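Local coordinates for PR domain zinc finger protein 2 (Homo sapiens, PDB 2QPW), which methylates a lysine of histone H3 with S-adenosyl-L-methionine as methyl donor, through the PR (SET-related) domain modelled here, and may also act as a DNA-binding transcription factor, at residues 27-35 with 44-55; 54-62 with 119-127. All blocks are in the same frame, centred on the assembly; numbering follows the deposited sequence.

In the fold
Both contacts are antiparallel strand pairings of the PR domain, the SET-like methyltransferase part of the protein, and they follow one another along the chain with centres 14 Å apart. Contact 1 closes the hairpin of strands 31-35 and 43-47; the chain then runs through 48-55 into strand 56-57, and contact 2 opens at G54, so G54 and K55 belong to both. The joint is held by T127, whose OG1 lies 2.7 Å from L52 O, probably as a hydrogen bond, while its CG2 packs 3.9 Å from I51 CG2. A second touch brings E30 OE1 within 3.5 Å of F57 CE2.

Contact 1 (27-35 with 44-55)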
loop_
_atom_site.group_PDB
_atom_site.type_symbol
_atom_site.label_atom_id
_atom_site.label_comp_id
_atom_site.label_asym_id
_atom_site.label_seq_id
_atom_site.Cartn_x
_atom_site.Cartn_y
_atom_site.Cartn_z
ATOM N N LEU A 27 -2.813 4.446 12.921
ATOM C CA LEU A 27 -2.675 3.003 12.676
ATOM C C LEU A 27 -3.526 2.179 13.677
ATOM O O LEU A 27 -3.672 2.581 14.858
ATOM C CB LEU A 27 -1.191 2.584 12.832
ATOM C CG LEU A 27 -0.105 2.823 11.765
ATOM C CD1 LEU A 27 0.130 4.301 11.492
ATOM C CD2 LEU A 27 1.194 2.148 12.170
ATOM N N PRO A 28 -4.092 1.039 13.229
ATOM C CA PRO A 28 -4.676 0.124 14.201
ATOM C C PRO A 28 -3.572 -0.701 14.895
ATOM O O PRO A 28 -2.431 -0.697 14.450
ATOM C CB PRO A 28 -5.544 -0.799 13.328
ATOM C CG PRO A 28 -4.769 -0.855 12.010
ATOM C CD PRO A 28 -4.268 0.553 11.836
ATOM N N GLU A 29 -3.937 -1.387 15.979
ATOM C CA GLU A 29 -2.973 -2.125 16.799
ATOM C C GLU A 29 -2.142 -3.149 16.007
ATOM O O GLU A 29 -0.948 -3.294 16.287
ATOM C CB GLU A 29 -3.710 -2.819 17.951
ATOM C CG GLU A 29 -2.802 -3.434 19.040
ATOM C CD GLU A 29 -3.585 -4.049 20.195
ATOM O OE1 GLU A 29 -4.774 -3.708 20.389
ATOM O OE2 GLU A 29 -2.992 -4.855 20.943
ATOM N N GLU A 30 -2.785 -3.844 15.052
ATOM C CA GLU A 30 -2.223 -4.987 14.256
ATOM C C GLU A 30 -1.015 -4.655 13.416
ATOM O O GLU A 30 -0.347 -5.580 12.911
ATOM C CB GLU A 30 -3.240 -5.467 13.165
ATOM C CG GLU A 30 -4.554 -5.915 13.601
ATOM C CD GLU A 30 -5.507 -4.764 13.714
ATOM O OE1 GLU A 30 -6.298 -4.556 12.777
ATOM O OE2 GLU A 30 -5.445 -4.047 14.707
ATOM N N VAL A 31 -0.785 -3.359 13.168
ATOM C CA VAL A 31 0.309 -2.938 12.282
ATOM C C VAL A 31 1.209 -1.841 12.869
ATOM O O VAL A 31 0.798 -1.109 13.811
ATOM C CB VAL A 31 -0.232 -2.462 10.854
ATOM C CG1 VAL A 31 -1.125 -3.551 10.247
ATOM C CG2 VAL A 31 -0.987 -1.131 10.955
ATOM N N ARG A 32 2.427 -1.731 12.324
ATOM C CA ARG A 32 3.352 -0.626 12.672
ATOM C C ARG A 32 4.116 -0.200 11.428
ATOM O O ARG A 32 4.269 -0.999 10.486
ATOM C CB ARG A 32 4.367 -1.074 13.757
ATOM C CG ARG A 32 5.420 -2.083 13.281
ATOM C CD ARG A 32 6.570 -2.226 14.324
ATOM N NE ARG A 32 6.071 -2.832 15.568
ATOM C CZ ARG A 32 5.845 -2.166 16.705
ATOM N NH1 ARG A 32 6.087 -0.854 16.794
ATOM N NH2 ARG A 32 5.382 -2.811 17.763
ATOM N N LEU A 33 4.611 1.042 11.421
ATOM C CA LEU A 33 5.508 1.521 10.339
ATOM C C LEU A 33 6.980 1.273 10.682
ATOM O O LEU A 33 7.404 1.521 11.831
ATOM C CB LEU A 33 5.285 3.029 10.086
ATOM C CG LEU A 33 3.863 3.460 9.691
ATOM C CD1 LEU A 33 3.912 4.918 9.236
ATOM C CD2 LEU A 33 3.305 2.598 8.559
ATOM N N PHE A 34 7.761 0.800 9.703
ATOM C CA PHE A 34 9.156 0.435 9.926
ATOM C C PHE A 34 9.796 0.268 8.559
ATOM O O PHE A 34 9.098 -0.129 7.619
ATOM C CB PHE A 34 9.258 -0.891 10.743
ATOM C CG PHE A 34 10.595 -1.082 11.413
ATOM C CD1 PHE A 34 10.953 -0.303 12.507
ATOM C CD2 PHE A 34 11.516 -1.981 10.896
ATOM C CE1 PHE A 34 12.198 -0.436 13.094
ATOM C CE2 PHE A 34 12.769 -2.138 11.496
ATOM C CZ PHE A 34 13.103 -1.354 12.585
ATOM N N PRO A 35 11.119 0.593 8.409
ATOM C CA PRO A 35 11.746 0.390 7.080
ATOM C C PRO A 35 11.357 -0.924 6.346
ATOM O O PRO A 35 11.311 -2.002 6.977
ATOM C CB PRO A 35 13.254 0.443 7.409
ATOM C CG PRO A 35 13.330 1.421 8.523
ATOM C CD PRO A 35 12.070 1.202 9.368
ATOM N N GLY A 44 7.902 0.912 5.196
ATOM C CA GLY A 44 6.876 -0.105 4.893
ATOM C C GLY A 44 6.002 -0.375 6.137
ATOM O O GLY A 44 6.080 0.360 7.125
ATOM N N VAL A 45 5.110 -1.379 6.040
ATOM C CA VAL A 45 4.129 -1.699 7.086
ATOM C C VAL A 45 4.303 -3.164 7.479
ATOM O O VAL A 45 4.432 -4.017 6.603
ATOM C CB VAL A 45 2.665 -1.499 6.567
ATOM C CG1 VAL A 45 1.657 -1.687 7.679
ATOM C CG2 VAL A 45 2.518 -0.073 5.918
ATOM N N TRP A 46 4.289 -3.425 8.787
ATOM C CA TRP A 46 4.582 -4.762 9.359
ATOM C C TRP A 46 3.535 -5.201 10.359
ATOM O O TRP A 46 2.999 -4.385 11.107
ATOM C CB TRP A 46 5.952 -4.773 10.070
ATOM C CG TRP A 46 7.110 -4.455 9.175
ATOM C CD1 TRP A 46 7.464 -3.232 8.724
ATOM C CD2 TRP A 46 8.087 -5.377 8.663
ATOM N NE1 TRP A 46 8.596 -3.314 7.930
ATOM C CE2 TRP A 46 8.996 -4.623 7.871
ATOM C CE3 TRP A 46 8.259 -6.770 8.756
ATOM C CZ2 TRP A 46 10.104 -5.214 7.190
ATOM C CZ3 TRP A 46 9.372 -7.373 8.084
ATOM C CH2 TRP A 46 10.258 -6.580 7.293
ATOM N N ALA A 47 3.240 -6.491 10.400
ATOM C CA ALA A 47 2.260 -7.005 11.391
ATOM C C ALA A 47 2.911 -7.045 12.774
ATOM O O ALA A 47 4.110 -7.371 12.890
ATOM C CB ALA A 47 1.799 -8.401 10.987
ATOM N N THR A 48 2.139 -6.678 13.797
ATOM C CA THR A 48 2.645 -6.700 15.198
ATOM C C THR A 48 2.119 -7.910 15.975
ATOM O O THR A 48 2.584 -8.215 17.115
ATOM C CB THR A 48 2.207 -5.433 15.982
ATOM O OG1 THR A 48 0.779 -5.409 16.072
ATOM C CG2 THR A 48 2.748 -4.144 15.341
ATOM N N LYS A 49 1.132 -8.574 15.395
ATOM C CA LYS A 49 0.418 -9.691 16.020
ATOM C C LYS A 49 -0.279 -10.491 14.906
ATOM O O LYS A 49 -0.324 -10.018 13.755
ATOM C CB LYS A 49 -0.596 -9.139 17.029
ATOM C CG LYS A 49 -1.774 -8.367 16.478
ATOM C CD LYS A 49 -2.612 -7.752 17.634
ATOM C CE LYS A 49 -3.544 -8.803 18.219
ATOM N NZ LYS A 49 -4.598 -8.292 19.162
ATOM N N PRO A 50 -0.794 -11.704 15.210
ATOM C CA PRO A 50 -1.458 -12.486 14.135
ATOM C C PRO A 50 -2.662 -11.746 13.530
ATOM O O PRO A 50 -3.496 -11.177 14.268
ATOM C CB PRO A 50 -1.939 -13.766 14.859
ATOM C CG PRO A 50 -1.048 -13.874 16.060
ATOM C CD PRO A 50 -0.778 -12.441 16.496
ATOM N N ILE A 51 -2.731 -11.751 12.199
ATOM C CA ILE A 51 -3.861 -11.131 11.452
ATOM C C ILE A 51 -4.554 -12.273 10.685
ATOM O O ILE A 51 -3.904 -12.991 9.926
ATOM C CB ILE A 51 -3.365 -10.010 10.455
ATOM C CG1 ILE A 51 -2.494 -8.948 11.180
ATOM C CG2 ILE A 51 -4.596 -9.313 9.766
ATOM C CD1 ILE A 51 -1.881 -7.845 10.263
ATOM N N LEU A 52 -5.861 -12.441 10.907
ATOM C CA LEU A 52 -6.672 -13.454 10.218
ATOM C C LEU A 52 -6.843 -13.200 8.709
ATOM O O LEU A 52 -6.807 -12.053 8.243
ATOM C CB LEU A 52 -8.071 -13.500 10.843
ATOM C CG LEU A 52 -8.218 -13.562 12.381
ATOM C CD1 LEU A 52 -9.701 -13.693 12.819
ATOM C CD2 LEU A 52 -7.406 -14.691 12.892
ATOM N N LYS A 53 -7.037 -14.270 7.951
ATOM C CA LYS A 53 -7.420 -14.144 6.546
ATOM C C LYS A 53 -8.752 -13.397 6.467
ATOM O O LYS A 53 -9.653 -13.612 7.300
ATOM C CB LYS A 53 -7.536 -15.536 5.916
ATOM C CG LYS A 53 -7.843 -15.571 4.425
ATOM C CD LYS A 53 -7.913 -17.045 3.936
ATOM C CE LYS A 53 -8.293 -17.071 2.444
ATOM N NZ LYS A 53 -8.560 -18.454 1.964
ATOM N N GLY A 54 -8.912 -12.535 5.462
ATOM C CA GLY A 54 -10.132 -11.728 5.343
ATOM C C GLY A 54 -10.239 -10.399 6.102
ATOM O O GLY A 54 -11.237 -9.679 5.942
ATOM N N LYS A 55 -9.232 -10.031 6.886
ATOM C CA LYS A 55 -9.224 -8.747 7.594
ATOM C C LYS A 55 -9.104 -7.566 6.596
ATOM O O LYS A 55 -8.220 -7.591 5.737
ATOM C CB LYS A 55 -8.081 -8.712 8.622
ATOM C CG LYS A 55 -7.858 -7.370 9.363
ATOM C CD LYS A 55 -9.054 -6.984 10.304
ATOM C CE LYS A 55 -8.769 -5.637 11.001
ATOM N NZ LYS A 55 -9.896 -5.196 11.899
HETATM O O HOH W 1 -8.093 -2.937 12.435
#
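E29 meets T48 at the mouth of the hairpin: T48 OG1 donates to E29 O at 2.7 Å, and a chi1 of 63° sets that hydroxyl between its own backbone N and carbonyl carbon. E30 is gripped next. Its carbonyl takes the N-H of T48 from above the carbonyl plane, and its CB rests on CD1 of I51. The E30 carboxylate swings across the end of K55 to make a long salt bridge, E30 OE1 to K55 NZ 3.8 Å. From V31 onward the pairing becomes a regular antiparallel beta hairpin, two strands of the PR domain, with V31, L33, V45 and A47 on one face and R32, F34 and W46 on the other. V31 CB packs on V45 CG1 at 3.8 Å, and L33 CD2 meets the other branch, V45 CG2. R32 exchanges both backbone hydrogen bonds with W46, while its side chain crosses T48 at a slant, R32 NE 3.6 Å from T48 CG2. F34 turns a ring edge toward the five-membered ring of W46, planes at 79°, and its CB touches W46 CD1. F34 O is held twice, by G44 N and by W46 NE1 (3.2 Å), which arrive from opposite faces of the carbonyl plane. P35 O takes a second, weak bond from the same indole N-H, at 134°.

Contact 2 (54-62 with 119-127); sequences GKKFGPFVG and INRAIYYKT
F57 and Y125 form the hydrogen-bonded pair at the heart of this contact, where the short strand 56-57 lies antiparallel on strand 122-127 as an outer strand of a mixed four-stranded sheet in the SET-like fold. F57 N reaches Y125 O at 2.8 Å and 167°, and Y125 N answers to F57 O. The packed side holds the buried F57, F60, Y125 and T127. The F57 ring brings CE1 near T127 CG2 and makes an edge-to-face pair with W99. F60 lays CD1 3.7 Å from Y125 OH, a hydroxyl hydrogen-bonded to W77 NE1, and F60 N donates to I123 O (2.8 Å). A water joins F60 O to I123 N just beyond.

The solvent side carries K56, P59, Y124 and I119. Here the Y124 ring lies between P59, whose CB sits over one face 4.1 Å from the ring centroid in a CH-pi contact, and I119 CD1 at the rim of the opposite face. The cis peptide before P59 falls beside this ring, with P59 N 3.5 Å from Y124 CE1. K56 runs out extended, CG beside Y124 CD1 and CD 3.7 Å from I119 CD1; the bends at chi3 (59°) and chi4 then bring NZ back alongside the Y124 ring. At the far end G54 N donates to T127 O, and T127 OG1, hydrogen-bonded to L52 O, also takes a weak bond from K55 N at 3.1 Å.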
loop_
_atom_site.group_PDB
_atom_site.type_symbol
_atom_site.label_atom_id
_atom_site.label_comp_id
_atom_site.label_asym_id
_atom_site.label_seq_id
_atom_site.Cartn_x
_atom_site.Cartn_y
_atom_site.Cartn_z
ATOM N N GLY A 54 -8.912 -12.535 5.462
ATOM C CA GLY A 54 -10.132 -11.728 5.343
ATOM C C GLY A 54 -10.239 -10.399 6.102
ATOM O O GLY A 54 -11.237 -9.679 5.942
ATOM N N LYS A 55 -9.232 -10.031 6.886
ATOM C CA LYS A 55 -9.224 -8.747 7.594
ATOM C C LYS A 55 -9.104 -7.566 6.596
ATOM O O LYS A 55 -8.220 -7.591 5.737
ATOM C CB LYS A 55 -8.081 -8.712 8.622
ATOM C CG LYS A 55 -7.858 -7.370 9.363
ATOM C CD LYS A 55 -9.054 -6.984 10.304
ATOM C CE LYS A 55 -8.769 -5.637 11.001
ATOM N NZ LYS A 55 -9.896 -5.196 11.899
ATOM N N LYS A 56 -9.978 -6.559 6.742
ATOM C CA LYS A 56 -10.040 -5.364 5.860
ATOM C C LYS A 56 -9.395 -4.122 6.484
ATOM O O LYS A 56 -9.647 -3.794 7.649
ATOM C CB LYS A 56 -11.510 -5.039 5.582
ATOM C CG LYS A 56 -11.767 -3.934 4.597
ATOM C CD LYS A 56 -13.254 -3.918 4.238
ATOM C CE LYS A 56 -14.179 -3.719 5.436
ATOM N NZ LYS A 56 -14.254 -2.305 5.874
ATOM N N PHE A 57 -8.587 -3.419 5.709
ATOM C CA PHE A 57 -7.988 -2.148 6.145
ATOM C C PHE A 57 -8.349 -1.060 5.142
ATOM O O PHE A 57 -8.486 -1.352 3.953
ATOM C CB PHE A 57 -6.483 -2.276 6.161
ATOM C CG PHE A 57 -5.969 -3.335 7.123
ATOM C CD1 PHE A 57 -5.415 -4.521 6.638
ATOM C CD2 PHE A 57 -6.011 -3.112 8.491
ATOM C CE1 PHE A 57 -4.901 -5.499 7.527
ATOM C CE2 PHE A 57 -5.540 -4.074 9.385
ATOM C CZ PHE A 57 -4.978 -5.268 8.902
ATOM N N GLY A 58 -8.457 0.182 5.610
ATOM C CA GLY A 58 -8.750 1.302 4.712
ATOM C C GLY A 58 -9.856 2.239 5.238
ATOM O O GLY A 58 -10.275 2.125 6.396
ATOM N N PRO A 59 -10.340 3.162 4.393
ATOM C CA PRO A 59 -10.008 3.240 2.966
ATOM C C PRO A 59 -8.648 3.870 2.673
ATOM O O PRO A 59 -8.182 4.742 3.428
ATOM C CB PRO A 59 -11.087 4.178 2.415
ATOM C CG PRO A 59 -11.454 5.060 3.605
ATOM C CD PRO A 59 -11.318 4.186 4.807
ATOM N N PHE A 60 -8.068 3.501 1.528
ATOM C CA PHE A 60 -6.947 4.263 0.928
ATOM C C PHE A 60 -7.477 5.619 0.469
ATOM O O PHE A 60 -8.470 5.669 -0.259
ATOM C CB PHE A 60 -6.354 3.444 -0.261
ATOM C CG PHE A 60 -5.136 4.064 -0.940
ATOM C CD1 PHE A 60 -3.862 3.529 -0.722
ATOM C CD2 PHE A 60 -5.269 5.127 -1.850
ATOM C CE1 PHE A 60 -2.721 4.076 -1.361
ATOM C CE2 PHE A 60 -4.140 5.680 -2.508
ATOM C CZ PHE A 60 -2.860 5.161 -2.236
ATOM N N VAL A 61 -6.816 6.723 0.852
ATOM C CA VAL A 61 -7.238 8.075 0.365
ATOM C C VAL A 61 -6.099 8.858 -0.315
ATOM O O VAL A 61 -4.924 8.546 -0.129
ATOM C CB VAL A 61 -7.923 8.966 1.475
ATOM C CG1 VAL A 61 -9.062 8.172 2.198
ATOM C CG2 VAL A 61 -6.880 9.498 2.484
ATOM N N GLY A 62 -6.470 9.833 -1.135
ATOM C CA GLY A 62 -5.472 10.614 -1.902
ATOM C C GLY A 62 -6.188 11.684 -2.718
ATOM O O GLY A 62 -7.412 11.682 -2.768
ATOM N N ILE A 119 -15.114 -0.516 -2.257
ATOM C CA ILE A 119 -16.389 -0.387 -1.514
ATOM C C ILE A 119 -16.720 1.104 -1.372
ATOM O O ILE A 119 -15.861 1.903 -0.928
ATOM C CB ILE A 119 -16.295 -0.951 -0.058
ATOM C CG1 ILE A 119 -15.700 -2.373 -0.033
ATOM C CG2 ILE A 119 -17.685 -0.931 0.607
ATOM C CD1 ILE A 119 -15.300 -2.834 1.354
ATOM N N ASN A 120 -17.956 1.486 -1.718
ATOM C CA ASN A 120 -18.352 2.906 -1.746
ATOM C C ASN A 120 -17.350 3.851 -2.442
ATOM O O ASN A 120 -17.023 4.954 -1.943
ATOM C CB ASN A 120 -18.676 3.402 -0.333
ATOM C CG ASN A 120 -19.730 2.545 0.354
ATOM O OD1 ASN A 120 -20.650 2.035 -0.299
ATOM N ND2 ASN A 120 -19.569 2.339 1.660
ATOM N N ARG A 121 -16.888 3.427 -3.623
ATOM C CA ARG A 121 -15.977 4.217 -4.446
ATOM C C ARG A 121 -14.666 4.574 -3.751
ATOM O O ARG A 121 -14.103 5.665 -3.974
ATOM C CB ARG A 121 -16.657 5.459 -5.061
ATOM C CG ARG A 121 -18.000 5.119 -5.699
ATOM C CD ARG A 121 -18.459 6.128 -6.757
ATOM N NE ARG A 121 -19.803 5.778 -7.218
ATOM C CZ ARG A 121 -20.084 4.872 -8.163
ATOM N NH1 ARG A 121 -21.356 4.648 -8.488
ATOM N NH2 ARG A 121 -19.125 4.216 -8.816
ATOM N N ALA A 122 -14.189 3.654 -2.916
ATOM C CA ALA A 122 -12.826 3.738 -2.346
ATOM C C ALA A 122 -12.143 2.374 -2.329
ATOM O O ALA A 122 -12.801 1.343 -2.166
ATOM C CB ALA A 122 -12.863 4.322 -0.914
ATOM N N ILE A 123 -10.814 2.383 -2.414
ATOM C CA ILE A 123 -10.025 1.148 -2.322
ATOM C C ILE A 123 -9.747 0.748 -0.866
ATOM O O ILE A 123 -9.277 1.576 -0.087
ATOM C CB ILE A 123 -8.701 1.309 -3.119
ATOM C CG1 ILE A 123 -9.023 1.579 -4.601
ATOM C CG2 ILE A 123 -7.773 0.090 -2.954
ATOM C CD1 ILE A 123 -9.708 0.414 -5.337
ATOM N N TYR A 124 -10.037 -0.507 -0.521
ATOM C CA TYR A 124 -9.621 -1.108 0.760
ATOM C C TYR A 124 -8.651 -2.257 0.438
ATOM O O TYR A 124 -8.655 -2.782 -0.688
ATOM C CB TYR A 124 -10.843 -1.672 1.499
ATOM C CG TYR A 124 -11.788 -0.603 2.017
ATOM C CD1 TYR A 124 -11.851 -0.296 3.389
ATOM C CD2 TYR A 124 -12.615 0.112 1.138
ATOM C CE1 TYR A 124 -12.739 0.717 3.863
ATOM C CE2 TYR A 124 -13.495 1.098 1.602
ATOM C CZ TYR A 124 -13.544 1.394 2.973
ATOM O OH TYR A 124 -14.430 2.389 3.450
ATOM N N TYR A 125 -7.856 -2.667 1.425
ATOM C CA TYR A 125 -6.920 -3.797 1.268
ATOM C C TYR A 125 -7.450 -4.925 2.160
ATOM O O TYR A 125 -7.811 -4.671 3.335
ATOM C CB TYR A 125 -5.511 -3.411 1.747
ATOM C CG TYR A 125 -4.724 -2.421 0.882
ATOM C CD1 TYR A 125 -5.172 -2.036 -0.403
ATOM C CD2 TYR A 125 -3.521 -1.888 1.337
ATOM C CE1 TYR A 125 -4.409 -1.154 -1.205
ATOM C CE2 TYR A 125 -2.758 -1.018 0.552
ATOM C CZ TYR A 125 -3.222 -0.653 -0.717
ATOM O OH TYR A 125 -2.444 0.196 -1.477
ATOM N N LYS A 126 -7.525 -6.142 1.623
ATOM C CA LYS A 126 -8.012 -7.302 2.389
ATOM C C LYS A 126 -6.898 -8.352 2.434
ATOM O O LYS A 126 -6.159 -8.500 1.452
ATOM C CB LYS A 126 -9.270 -7.870 1.747
ATOM C CG LYS A 126 -9.938 -8.954 2.580
ATOM C CD LYS A 126 -11.260 -9.434 1.992
ATOM C CE LYS A 126 -12.441 -8.765 2.618
ATOM N NZ LYS A 126 -13.686 -9.448 2.118
ATOM N N THR A 127 -6.757 -9.058 3.558
ATOM C CA THR A 127 -5.706 -10.093 3.650
ATOM C C THR A 127 -6.101 -11.361 2.868
ATOM O O THR A 127 -7.227 -11.899 2.998
ATOM C CB THR A 127 -5.315 -10.469 5.114
ATOM O OG1 THR A 127 -6.465 -10.982 5.784
ATOM C CG2 THR A 127 -4.778 -9.229 5.909
HETATM O O HOH W 2 -9.528 4.968 -2.762
#